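Local coordinates for protein luciferase-like enzymeAMP-CoA-ligase (Zophobas atratus, PDB 4W8O) that probably activates carboxylic acids with ATP as an AMP-CoA-ligase, being a luciferase-like member of the adenylate-forming ANL superfamily from a nonluminescent mealworm, at residues A[130-135]-A[150-155]; A[72-77]-A[111-116]; A[7-12]-A[332-337]; A[315-320]-A[340-345]. All coordinates share one frame; numbering follows the deposited sequence.

Interaction 1 of 4, residues A[130-135]-A[150-155]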
loop_
_atom_site.group_PDB
_atom_site.type_symbol
_atom_site.label_atom_id
_atom_site.label_comp_id
_atom_site.label_asym_id
_atom_site.label_seq_id
_atom_site.Cartn_x
_atom_site.Cartn_y
_atom_site.Cartn_z
ATOM N N LEU A 130 -21.235 4.590 -11.037
ATOM C CA LEU A 130 -20.687 5.419 -9.968
ATOM C C LEU A 130 -19.748 6.500 -10.522
ATOM O O LEU A 130 -19.897 7.682 -10.216
ATOM C CB LEU A 130 -19.941 4.526 -8.974
ATOM C CG LEU A 130 -19.179 5.198 -7.831
ATOM C CD1 LEU A 130 -20.138 5.923 -6.892
ATOM C CD2 LEU A 130 -18.378 4.142 -7.090
ATOM N N ILE A 131 -18.795 6.086 -11.349
ATOM C CA ILE A 131 -17.845 7.015 -11.953
ATOM C C ILE A 131 -18.531 8.000 -12.915
ATOM O O ILE A 131 -18.258 9.191 -12.872
ATOM C CB ILE A 131 -16.713 6.267 -12.697
ATOM C CG1 ILE A 131 -15.855 5.452 -11.724
ATOM C CG2 ILE A 131 -15.830 7.238 -13.457
ATOM C CD1 ILE A 131 -15.312 6.241 -10.553
ATOM N N GLU A 132 -19.404 7.498 -13.783
ATOM C CA GLU A 132 -20.165 8.357 -14.702
ATOM C C GLU A 132 -20.943 9.441 -13.940
ATOM O O GLU A 132 -20.906 10.617 -14.299
ATOM C CB GLU A 132 -21.127 7.516 -15.561
ATOM C CG GLU A 132 -20.454 6.658 -16.638
ATOM C CD GLU A 132 -21.434 5.767 -17.402
ATOM O OE1 GLU A 132 -22.469 5.350 -16.837
ATOM O OE2 GLU A 132 -21.178 5.476 -18.588
ATOM N N LYS A 133 -21.641 9.039 -12.884
ATOM C CA LYS A 133 -22.422 9.980 -12.078
ATOM C C LYS A 133 -21.531 11.001 -11.383
ATOM O O LYS A 133 -21.863 12.189 -11.323
ATOM C CB LYS A 133 -23.252 9.239 -11.033
ATOM C CG LYS A 133 -24.434 8.493 -11.613
ATOM C CD LYS A 133 -25.137 7.661 -10.555
ATOM C CE LYS A 133 -26.274 6.848 -11.154
ATOM N NZ LYS A 133 -26.811 5.871 -10.165
ATOM N N SER A 134 -20.401 10.536 -10.866
ATOM C CA SER A 134 -19.490 11.406 -10.136
ATOM C C SER A 134 -18.888 12.461 -11.059
ATOM O O SER A 134 -18.806 13.634 -10.693
ATOM C CB SER A 134 -18.388 10.588 -9.461
ATOM O OG SER A 134 -18.934 9.646 -8.538
ATOM N N LEU A 135 -18.489 12.048 -12.259
ATOM C CA LEU A 135 -17.932 12.979 -13.238
ATOM C C LEU A 135 -18.974 14.003 -13.660
ATOM O O LEU A 135 -18.668 15.188 -13.788
ATOM C CB LEU A 135 -17.409 12.229 -14.470
ATOM C CG LEU A 135 -16.119 11.437 -14.268
ATOM C CD1 LEU A 135 -15.880 10.505 -15.444
ATOM C CD2 LEU A 135 -14.930 12.366 -14.080
ATOM N N SER A 150 -17.488 -2.382 -23.561
ATOM C CA SER A 150 -18.154 -1.098 -23.660
ATOM C C SER A 150 -18.260 -0.684 -25.118
ATOM O O SER A 150 -17.340 -0.909 -25.900
ATOM C CB SER A 150 -17.388 -0.031 -22.866
ATOM O OG SER A 150 -18.100 1.202 -22.847
ATOM N N THR A 151 -19.398 -0.106 -25.477
ATOM C CA THR A 151 -19.549 0.608 -26.743
ATOM C C THR A 151 -19.269 2.098 -26.547
ATOM O O THR A 151 -18.695 2.760 -27.413
ATOM C CB THR A 151 -20.981 0.458 -27.286
ATOM O OG1 THR A 151 -21.273 -0.930 -27.480
ATOM C CG2 THR A 151 -21.136 1.188 -28.602
ATOM N N LYS A 152 -19.700 2.609 -25.398
ATOM C CA LYS A 152 -19.687 4.034 -25.101
ATOM C C LYS A 152 -18.271 4.527 -24.804
ATOM O O LYS A 152 -17.885 5.628 -25.209
ATOM C CB LYS A 152 -20.593 4.281 -23.892
ATOM C CG LYS A 152 -21.070 5.706 -23.684
ATOM C CD LYS A 152 -21.821 5.809 -22.362
ATOM C CE LYS A 152 -22.759 7.001 -22.322
ATOM N NZ LYS A 152 -22.028 8.297 -22.376
ATOM N N HIS A 153 -17.513 3.698 -24.088
ATOM C CA HIS A 153 -16.154 4.019 -23.669
ATOM C C HIS A 153 -15.168 3.032 -24.269
ATOM O O HIS A 153 -15.557 1.990 -24.795
ATOM C CB HIS A 153 -16.048 3.947 -22.148
ATOM C CG HIS A 153 -17.133 4.687 -21.428
ATOM N ND1 HIS A 153 -17.166 6.062 -21.343
ATOM C CD2 HIS A 153 -18.220 4.243 -20.755
ATOM C CE1 HIS A 153 -18.230 6.433 -20.653
ATOM N NE2 HIS A 153 -18.885 5.348 -20.285
ATOM N N GLY A 154 -13.884 3.365 -24.174
ATOM C CA GLY A 154 -12.815 2.442 -24.550
ATOM C C GLY A 154 -12.739 1.279 -23.577
ATOM O O GLY A 154 -13.338 1.318 -22.507
ATOM N N THR A 155 -12.006 0.241 -23.957
ATOM C CA THR A 155 -11.890 -0.964 -23.135
ATOM C C THR A 155 -10.434 -1.281 -22.849
ATOM O O THR A 155 -9.545 -0.884 -23.606
ATOM C CB THR A 155 -12.506 -2.182 -23.839
ATOM O OG1 THR A 155 -11.770 -2.466 -25.035
ATOM C CG2 THR A 155 -13.949 -1.917 -24.194
#
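Glu132 and His153 meet at a single point, where NE2 of His153 donates to OE2 of Glu132 over 2.9 Å. The bond is nearly straight, 172° at the hydrogen, and the carboxylate oxygen lies at the edge of the imidazole, in its plane. Glu132 accepts with the anti lone pair of OE2, the one turned away from OE1, and the carboxylate is tilted 56° against the ring. With CG lying opposite the carbonyl carbon (chi1 -72°) and the chain extended beyond it, Glu132 reaches straight off its helix to the loop. Toward the sheet, both side chains touch Ile144 of strand 143-147. Helix 128-138 packs on the parallel part of the mixed sheet, and the loop holding His153 leads into the edge strand 154-155 beside 143-147, so the bond links the helix to the loop before the edge strand. An ST motif shapes that loop: Ser150 OG accepts from the backbone N of His153 at 2.8 Å. Were Glu132 cut back to an alanine, His153 NE2 would probably lose its acceptor and the ring a restraint on its rotation. The outer side is much looser. Lys152, exposed, bends at its end and brings only CD within 3.8 Å of Glu132 OE2; its NZ stays 4.8 Å from that same oxygen, beyond a salt bridge, though the opposite charges may attract weakly.

Interaction 2 of 4, residues A[72-77]-A[111-116]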
loop_
_atom_site.group_PDB
_atom_site.type_symbol
_atom_site.label_atom_id
_atom_site.label_comp_id
_atom_site.label_asym_id
_atom_site.label_seq_id
_atom_site.Cartn_x
_atom_site.Cartn_y
_atom_site.Cartn_z
ATOM N N VAL A 72 -2.403 12.753 -14.696
ATOM C CA VAL A 72 -2.868 11.856 -13.628
ATOM C C VAL A 72 -3.741 10.769 -14.246
ATOM O O VAL A 72 -4.638 11.068 -15.022
ATOM C CB VAL A 72 -3.706 12.620 -12.586
ATOM C CG1 VAL A 72 -4.321 11.670 -11.554
ATOM C CG2 VAL A 72 -2.852 13.672 -11.900
ATOM N N VAL A 73 -3.476 9.513 -13.906
ATOM C CA VAL A 73 -4.295 8.408 -14.367
ATOM C C VAL A 73 -4.918 7.761 -13.136
ATOM O O VAL A 73 -4.225 7.408 -12.179
ATOM C CB VAL A 73 -3.496 7.361 -15.161
ATOM C CG1 VAL A 73 -4.422 6.260 -15.661
ATOM C CG2 VAL A 73 -2.777 8.016 -16.329
ATOM N N CYS A 74 -6.233 7.618 -13.180
ATOM C CA CYS A 74 -7.000 7.155 -12.049
ATOM C C CYS A 74 -7.553 5.747 -12.266
ATOM O O CYS A 74 -7.759 5.326 -13.402
ATOM C CB CYS A 74 -8.132 8.140 -11.831
ATOM S SG CYS A 74 -8.955 7.946 -10.259
ATOM N N PHE A 75 -7.775 5.023 -11.176
ATOM C CA PHE A 75 -8.256 3.641 -11.222
ATOM C C PHE A 75 -9.380 3.439 -10.214
ATOM O O PHE A 75 -9.266 3.849 -9.058
ATOM C CB PHE A 75 -7.098 2.672 -10.945
ATOM C CG PHE A 75 -5.950 2.878 -11.872
ATOM C CD1 PHE A 75 -4.997 3.837 -11.597
ATOM C CD2 PHE A 75 -5.880 2.180 -13.069
ATOM C CE1 PHE A 75 -3.964 4.078 -12.484
ATOM C CE2 PHE A 75 -4.854 2.415 -13.955
ATOM C CZ PHE A 75 -3.900 3.363 -13.672
ATOM N N CYS A 76 -10.478 2.839 -10.664
ATOM C CA CYS A 76 -11.559 2.427 -9.763
ATOM C C CYS A 76 -11.951 0.971 -10.014
ATOM O O CYS A 76 -12.801 0.671 -10.862
ATOM C CB CYS A 76 -12.773 3.334 -9.915
ATOM S SG CYS A 76 -13.982 3.062 -8.602
ATOM N N SER A 77 -11.327 0.066 -9.267
ATOM C CA SER A 77 -11.541 -1.355 -9.469
ATOM C C SER A 77 -11.135 -2.156 -8.240
ATOM O O SER A 77 -10.195 -1.788 -7.534
ATOM C CB SER A 77 -10.739 -1.834 -10.683
ATOM O OG SER A 77 -10.820 -3.239 -10.856
ATOM N N HIS A 111 -15.707 14.458 -4.874
ATOM C CA HIS A 111 -14.688 15.267 -4.227
ATOM C C HIS A 111 -13.274 14.795 -4.598
ATOM O O HIS A 111 -12.409 15.612 -4.909
ATOM C CB HIS A 111 -14.863 15.252 -2.714
ATOM C CG HIS A 111 -13.750 15.935 -1.986
ATOM N ND1 HIS A 111 -13.489 17.279 -2.127
ATOM C CD2 HIS A 111 -12.823 15.460 -1.123
ATOM C CE1 HIS A 111 -12.452 17.607 -1.376
ATOM N NE2 HIS A 111 -12.032 16.520 -0.753
ATOM N N LEU A 112 -13.052 13.484 -4.569
ATOM C CA LEU A 112 -11.736 12.926 -4.870
ATOM C C LEU A 112 -11.318 13.246 -6.296
ATOM O O LEU A 112 -10.187 13.649 -6.532
ATOM C CB LEU A 112 -11.705 11.412 -4.624
ATOM C CG LEU A 112 -12.002 10.958 -3.187
ATOM C CD1 LEU A 112 -11.672 9.484 -2.990
ATOM C CD2 LEU A 112 -11.275 11.822 -2.162
ATOM N N LEU A 113 -12.240 13.089 -7.240
ATOM C CA LEU A 113 -11.968 13.447 -8.632
ATOM C C LEU A 113 -11.639 14.932 -8.783
ATOM O O LEU A 113 -10.766 15.308 -9.574
ATOM C CB LEU A 113 -13.149 13.066 -9.535
ATOM C CG LEU A 113 -13.368 11.572 -9.794
ATOM C CD1 LEU A 113 -14.688 11.318 -10.513
ATOM C CD2 LEU A 113 -12.211 10.995 -10.589
ATOM N N SER A 114 -12.330 15.774 -8.018
ATOM C CA SER A 114 -12.112 17.213 -8.088
ATOM C C SER A 114 -10.728 17.580 -7.554
ATOM O O SER A 114 -10.143 18.568 -7.982
ATOM C CB SER A 114 -13.215 17.969 -7.333
ATOM O OG SER A 114 -12.999 17.941 -5.922
ATOM N N LEU A 115 -10.204 16.780 -6.625
ATOM C CA LEU A 115 -8.842 16.985 -6.134
ATOM C C LEU A 115 -7.775 16.708 -7.203
ATOM O O LEU A 115 -6.846 17.489 -7.351
ATOM C CB LEU A 115 -8.552 16.103 -4.919
ATOM C CG LEU A 115 -9.303 16.398 -3.626
ATOM C CD1 LEU A 115 -9.083 15.264 -2.637
ATOM C CD2 LEU A 115 -8.868 17.726 -3.029
ATOM N N VAL A 116 -7.916 15.601 -7.933
ATOM C CA VAL A 116 -6.859 15.117 -8.826
ATOM C C VAL A 116 -7.136 15.273 -10.334
ATOM O O VAL A 116 -6.222 15.095 -11.140
ATOM C CB VAL A 116 -6.465 13.657 -8.495
ATOM C CG1 VAL A 116 -6.104 13.529 -7.018
ATOM C CG2 VAL A 116 -7.556 12.657 -8.880
#
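Val72 carries the closest approach to Val116, and each atom of its branched side chain faces the same carbonyl. From CB, which lies 3.8 Å from Val116 O, the two methyls part: CG1 stands anti to the backbone N (chi1 174°), while CG2 takes the place opposite the carbonyl carbon. CG2 comes to 3.7 Å from Val116 O and CG1 to 3.9 Å, so the oxygen sits against the whole isopropyl group. CG1 also meets the side chain of Val116 at its CB, 4.2 Å away. These are van der Waals contacts at the last turn of the helix, all between buried residues. The setting is an alpha/beta layer: strand 72-76 lies inside the mixed sheet, between the parallel strands 120-124 and 96-99, and helix 106-116 crosses one of its faces before the chain enters 120-124. Two residues along the strand, Cys74 points to the same helix and its SG lies 4.5 Å from CD2 of Leu113, a looser touch made by the leucine's end. Val72 and Val116 both also touch Met182 of strand 179-184, and Phe75, pointing to the other face of the sheet, packs against helix 85-92.

Interaction 3 of 4, residues A[7-12]-A[332-337]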
loop_
_atom_site.group_PDB
_atom_site.type_symbol
_atom_site.label_atom_id
_atom_site.label_comp_id
_atom_site.label_asym_id
_atom_site.label_seq_id
_atom_site.Cartn_x
_atom_site.Cartn_y
_atom_site.Cartn_z
ATOM N N LYS A 7 15.399 5.737 16.835
ATOM C CA LYS A 7 15.990 5.696 15.514
ATOM C C LYS A 7 16.088 4.260 15.056
ATOM O O LYS A 7 16.687 3.431 15.738
ATOM C CB LYS A 7 17.385 6.334 15.529
ATOM C CG LYS A 7 18.056 6.363 14.158
ATOM C CD LYS A 7 19.449 6.972 14.187
ATOM C CE LYS A 7 20.052 6.996 12.785
ATOM N NZ LYS A 7 21.540 7.052 12.804
ATOM N N GLY A 8 15.518 3.969 13.891
ATOM C CA GLY A 8 15.565 2.619 13.339
ATOM C C GLY A 8 16.939 2.267 12.805
ATOM O O GLY A 8 17.800 3.131 12.683
ATOM N N LYS A 9 17.134 0.993 12.476
ATOM C CA LYS A 9 18.422 0.507 12.003
ATOM C C LYS A 9 18.704 1.061 10.617
ATOM O O LYS A 9 17.779 1.392 9.874
ATOM C CB LYS A 9 18.447 -1.028 11.966
ATOM C CG LYS A 9 17.694 -1.627 10.782
ATOM C CD LYS A 9 17.753 -3.148 10.742
ATOM C CE LYS A 9 16.999 -3.661 9.524
ATOM N NZ LYS A 9 16.803 -5.134 9.522
ATOM N N GLU A 10 19.980 1.147 10.263
ATOM C CA GLU A 10 20.366 1.655 8.951
ATOM C C GLU A 10 20.236 0.586 7.872
ATOM O O GLU A 10 20.262 -0.617 8.152
ATOM C CB GLU A 10 21.799 2.210 8.974
ATOM C CG GLU A 10 21.909 3.631 9.521
ATOM C CD GLU A 10 21.250 4.683 8.629
ATOM O OE1 GLU A 10 21.098 5.832 9.089
ATOM O OE2 GLU A 10 20.886 4.378 7.471
ATOM N N PHE A 11 20.041 1.048 6.637
ATOM C CA PHE A 11 20.227 0.213 5.455
ATOM C C PHE A 11 20.753 1.099 4.343
ATOM O O PHE A 11 20.716 2.316 4.454
ATOM C CB PHE A 11 18.947 -0.546 5.048
ATOM C CG PHE A 11 17.797 0.329 4.578
ATOM C CD1 PHE A 11 17.719 0.765 3.263
ATOM C CD2 PHE A 11 16.753 0.652 5.446
ATOM C CE1 PHE A 11 16.647 1.543 2.836
ATOM C CE2 PHE A 11 15.681 1.427 5.028
ATOM C CZ PHE A 11 15.624 1.870 3.717
ATOM N N HIS A 12 21.269 0.481 3.289
ATOM C CA HIS A 12 21.782 1.209 2.142
ATOM C C HIS A 12 20.712 1.188 1.049
ATOM O O HIS A 12 20.440 0.130 0.488
ATOM C CB HIS A 12 23.073 0.565 1.639
ATOM C CG HIS A 12 23.560 1.143 0.350
ATOM N ND1 HIS A 12 24.311 2.298 0.289
ATOM C CD2 HIS A 12 23.368 0.749 -0.932
ATOM C CE1 HIS A 12 24.575 2.581 -0.974
ATOM N NE2 HIS A 12 24.011 1.660 -1.734
ATOM N N ILE A 332 7.080 -1.735 13.828
ATOM C CA ILE A 332 6.803 -3.163 13.671
ATOM C C ILE A 332 7.969 -3.944 14.293
ATOM O O ILE A 332 9.086 -3.441 14.338
ATOM C CB ILE A 332 6.641 -3.552 12.182
ATOM C CG1 ILE A 332 6.167 -5.000 12.040
ATOM C CG2 ILE A 332 7.943 -3.344 11.426
ATOM C CD1 ILE A 332 5.548 -5.309 10.690
ATOM N N PHE A 333 7.722 -5.161 14.771
ATOM C CA PHE A 333 8.820 -6.003 15.270
ATOM C C PHE A 333 9.534 -6.713 14.120
ATOM O O PHE A 333 8.893 -7.257 13.217
ATOM C CB PHE A 333 8.319 -7.061 16.259
ATOM C CG PHE A 333 8.045 -6.532 17.640
ATOM C CD1 PHE A 333 9.035 -5.874 18.359
ATOM C CD2 PHE A 333 6.805 -6.729 18.239
ATOM C CE1 PHE A 333 8.790 -5.400 19.639
ATOM C CE2 PHE A 333 6.553 -6.254 19.520
ATOM C CZ PHE A 333 7.549 -5.588 20.221
ATOM N N HIS A 334 10.863 -6.698 14.158
ATOM C CA HIS A 334 11.667 -7.498 13.241
ATOM C C HIS A 334 11.512 -8.994 13.588
ATOM O O HIS A 334 11.651 -9.371 14.754
ATOM C CB HIS A 334 13.135 -7.082 13.327
ATOM C CG HIS A 334 13.976 -7.622 12.215
ATOM N ND1 HIS A 334 14.376 -8.936 12.165
ATOM C CD2 HIS A 334 14.476 -7.033 11.104
ATOM C CE1 HIS A 334 15.101 -9.136 11.080
ATOM N NE2 HIS A 334 15.171 -7.998 10.414
ATOM N N PRO A 335 11.225 -9.849 12.583
ATOM C CA PRO A 335 10.947 -11.268 12.854
ATOM C C PRO A 335 12.030 -11.997 13.651
ATOM O O PRO A 335 11.709 -12.695 14.609
ATOM C CB PRO A 335 10.820 -11.880 11.453
ATOM C CG PRO A 335 10.432 -10.752 10.578
ATOM C CD PRO A 335 11.114 -9.543 11.146
ATOM N N GLU A 336 13.287 -11.855 13.237
ATOM C CA GLU A 336 14.417 -12.498 13.922
ATOM C C GLU A 336 14.982 -11.687 15.102
ATOM O O GLU A 336 15.014 -12.180 16.232
ATOM C CB GLU A 336 15.530 -12.803 12.922
ATOM C CG GLU A 336 16.515 -13.852 13.413
ATOM C CD GLU A 336 17.906 -13.658 12.848
ATOM O OE1 GLU A 336 18.535 -12.626 13.165
ATOM O OE2 GLU A 336 18.374 -14.541 12.101
ATOM N N ASP A 337 15.440 -10.464 14.833
ATOM C CA ASP A 337 16.037 -9.584 15.857
ATOM C C ASP A 337 15.147 -9.339 17.079
ATOM O O ASP A 337 15.660 -9.192 18.185
ATOM C CB ASP A 337 16.411 -8.216 15.263
ATOM C CG ASP A 337 17.334 -8.317 14.055
ATOM O OD1 ASP A 337 18.102 -9.291 13.948
ATOM O OD2 ASP A 337 17.282 -7.409 13.203
HETATM O O HOH W 1 16.116 -7.305 7.869
#
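The imidazole of His334 lies between two neighbours from its own loop: OD2 of Asp337 sits 3.3 Å above one face, over the ring centre, and CD of Pro335 lies 3.4 Å above the other, offset toward the rim. At the edge, in plane, are CA of Glu336 and a water. Lys9 reaches this ring from the N-terminal segment at about a right angle, its NZ 3.4 Å from His334 CD2 and approaching obliquely. The water joins the pair, accepting from Lys9 NZ at 2.8 Å and bonded to His334 NE2 at the same distance. The ammonium is further bonded to the carbonyl oxygen of Tyr211, while Asp337 OD2, 4.4 Å from NZ, lies beyond a salt bridge. The other ring nitrogen, ND1, accepts from the backbone N of Asp337 at 3.3 Å, from a position tilted 35° out of the ring plane, tying the ring back to its own loop. A leucine in place of His334 would probably break the water link to Lys9 and cost the backbone N of Asp337 its acceptor. With a bridging water, one close lysine-imidazole approach and little buried surface, this is a surface join between two loops, one after strand 6-7, the other linking strand 328-332 to helix 339-342.

Interaction 4 of 4, residues A[315-320]-A[340-345]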
loop_
_atom_site.group_PDB
_atom_site.type_symbol
_atom_site.label_atom_id
_atom_site.label_comp_id
_atom_site.label_asym_id
_atom_site.label_seq_id
_atom_site.Cartn_x
_atom_site.Cartn_y
_atom_site.Cartn_z
ATOM N N LYS A 315 3.858 -22.393 13.128
ATOM C CA LYS A 315 5.132 -22.075 12.460
ATOM C C LYS A 315 5.268 -20.591 12.075
ATOM O O LYS A 315 6.293 -20.185 11.535
ATOM C CB LYS A 315 5.338 -22.956 11.211
ATOM C CG LYS A 315 5.888 -24.354 11.490
ATOM C CD LYS A 315 4.791 -25.325 11.899
ATOM C CE LYS A 315 5.329 -26.722 12.174
ATOM N NZ LYS A 315 5.938 -27.346 10.967
ATOM N N ALA A 316 4.251 -19.782 12.360
ATOM C CA ALA A 316 4.263 -18.369 11.981
ATOM C C ALA A 316 4.500 -17.443 13.166
ATOM O O ALA A 316 4.370 -17.842 14.316
ATOM C CB ALA A 316 2.949 -18.006 11.309
ATOM N N GLN A 317 4.862 -16.204 12.862
ATOM C CA GLN A 317 4.797 -15.112 13.826
ATOM C C GLN A 317 3.638 -14.190 13.440
ATOM O O GLN A 317 3.316 -14.060 12.256
ATOM C CB GLN A 317 6.108 -14.323 13.830
ATOM C CG GLN A 317 7.274 -15.042 14.488
ATOM C CD GLN A 317 8.608 -14.364 14.211
ATOM O OE1 GLN A 317 8.912 -14.025 13.069
ATOM N NE2 GLN A 317 9.410 -14.164 15.256
ATOM N N VAL A 318 3.009 -13.569 14.435
ATOM C CA VAL A 318 2.015 -12.531 14.196
ATOM C C VAL A 318 2.674 -11.168 14.392
ATOM O O VAL A 318 3.189 -10.877 15.472
ATOM C CB VAL A 318 0.807 -12.646 15.154
ATOM C CG1 VAL A 318 -0.159 -11.483 14.937
ATOM C CG2 VAL A 318 0.085 -13.974 14.968
ATOM N N LEU A 319 2.650 -10.334 13.356
ATOM C CA LEU A 319 3.314 -9.033 13.404
ATOM C C LEU A 319 2.296 -7.905 13.301
ATOM O O LEU A 319 1.747 -7.648 12.229
ATOM C CB LEU A 319 4.349 -8.914 12.282
ATOM C CG LEU A 319 5.541 -9.877 12.316
ATOM C CD1 LEU A 319 6.493 -9.572 11.166
ATOM C CD2 LEU A 319 6.287 -9.819 13.642
ATOM N N PHE A 320 2.053 -7.243 14.432
ATOM C CA PHE A 320 1.153 -6.110 14.506
ATOM C C PHE A 320 1.966 -4.847 14.293
ATOM O O PHE A 320 2.831 -4.536 15.104
ATOM C CB PHE A 320 0.465 -6.076 15.878
ATOM C CG PHE A 320 -0.601 -5.020 16.007
ATOM C CD1 PHE A 320 -0.266 -3.693 16.249
ATOM C CD2 PHE A 320 -1.941 -5.353 15.907
ATOM C CE1 PHE A 320 -1.249 -2.724 16.370
ATOM C CE2 PHE A 320 -2.921 -4.393 16.039
ATOM C CZ PHE A 320 -2.577 -3.077 16.273
ATOM N N HIS A 340 12.251 -12.637 20.518
ATOM C CA HIS A 340 12.011 -12.702 21.960
ATOM C C HIS A 340 10.871 -11.783 22.405
ATOM O O HIS A 340 9.978 -12.218 23.127
ATOM C CB HIS A 340 13.300 -12.372 22.735
ATOM C CG HIS A 340 14.342 -11.675 21.911
ATOM N ND1 HIS A 340 15.421 -12.337 21.361
ATOM C CD2 HIS A 340 14.452 -10.385 21.514
ATOM C CE1 HIS A 340 16.160 -11.481 20.679
ATOM N NE2 HIS A 340 15.593 -10.291 20.754
ATOM N N LEU A 341 10.898 -10.527 21.961
ATOM C CA LEU A 341 9.885 -9.537 22.361
ATOM C C LEU A 341 8.504 -9.814 21.758
ATOM O O LEU A 341 7.481 -9.432 22.332
ATOM C CB LEU A 341 10.321 -8.115 21.984
ATOM C CG LEU A 341 11.671 -7.609 22.504
ATOM C CD1 LEU A 341 11.767 -6.099 22.325
ATOM C CD2 LEU A 341 11.890 -7.997 23.959
ATOM N N ILE A 342 8.479 -10.483 20.608
ATOM C CA ILE A 342 7.229 -10.828 19.932
ATOM C C ILE A 342 6.336 -11.751 20.788
ATOM O O ILE A 342 5.113 -11.765 20.616
ATOM C CB ILE A 342 7.524 -11.417 18.529
ATOM C CG1 ILE A 342 8.017 -10.297 17.603
ATOM C CG2 ILE A 342 6.294 -12.077 17.921
ATOM C CD1 ILE A 342 8.786 -10.773 16.389
ATOM N N ASP A 343 6.942 -12.483 21.726
ATOM C CA ASP A 343 6.198 -13.354 22.651
ATOM C C ASP A 343 6.085 -12.769 24.067
ATOM O O ASP A 343 5.799 -13.501 25.012
ATOM C CB ASP A 343 6.877 -14.723 22.736
ATOM C CG ASP A 343 7.433 -15.182 21.405
ATOM O OD1 ASP A 343 6.657 -15.270 20.431
ATOM O OD2 ASP A 343 8.650 -15.449 21.334
ATOM N N THR A 344 6.286 -11.460 24.208
ATOM C CA THR A 344 6.383 -10.826 25.526
ATOM C C THR A 344 5.611 -9.515 25.614
ATOM O O THR A 344 4.747 -9.358 26.479
ATOM C CB THR A 344 7.857 -10.529 25.893
ATOM O OG1 THR A 344 8.636 -11.727 25.786
ATOM C CG2 THR A 344 7.974 -9.970 27.316
ATOM N N LYS A 345 5.930 -8.582 24.719
ATOM C CA LYS A 345 5.509 -7.188 24.850
ATOM C C LYS A 345 4.262 -6.851 24.018
ATOM O O LYS A 345 4.307 -6.025 23.100
ATOM C CB LYS A 345 6.692 -6.272 24.478
ATOM C CG LYS A 345 6.788 -5.003 25.312
ATOM C CD LYS A 345 8.233 -4.646 25.631
ATOM C CE LYS A 345 8.445 -4.533 27.130
ATOM N NZ LYS A 345 9.828 -4.114 27.466
#
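Ile342 loses more surface here than any other residue, and it does so by bringing its CD1 methyl against two side chains of strand 317-324. With CG1 opposite the carbonyl carbon (chi1 -71°) and the chain running on extended, CD1 is carried to the strand, 3.8 Å from CD2 of Leu319. The same methyl touches NE2 of Gln317 at 3.6 Å, where the two side chains cross at about a right angle. The other branch, CG2, stands anti to the backbone N and lies 4.1 Å from the carbonyl oxygen of Val318. Gln317 extends beyond CG, so its amide comes across the isoleucine's end, and NE2 gives its hydrogen bond to the carbonyl oxygen of Pro335. The amide nitrogen at this mostly apolar contact thus has its own acceptor. Leu319 begins by pointing past the helix, and its branched end makes the approach. Phe333 and Tyr306 also touch Ile342, the latter from helix 303-312, and Tyr306 OH bonds to Val318 O. The strand runs parallel to 293-297, whose Cys293 and Leu295 touch Leu319, and antiparallel to 328-332; the short helix 339-342 follows that second neighbour and lies against the strand's early residues.

From the N terminus, interaction 3 opens first and closes last but one, joining the segment after strand 6-7 to the loop after strand 328-332, some 320 residues on. Interactions 1 and 2 are nested inside that long loop, in series: 72-77 with 111-116 closes before 130-135 with 150-155 opens. They adjoin on the same mixed sheet, where Leu135 and Ser134 pack on Leu113, and Ile131 on Cys76. Interaction 4 opens before interaction 3 closes, so the two cross, and they touch through Pro335 and Gln317 as well as Phe333 and Ile342. Interaction 4 sets helix 339-342 on strand 317-324; both lie across the chain's centre from interactions 1 and 2.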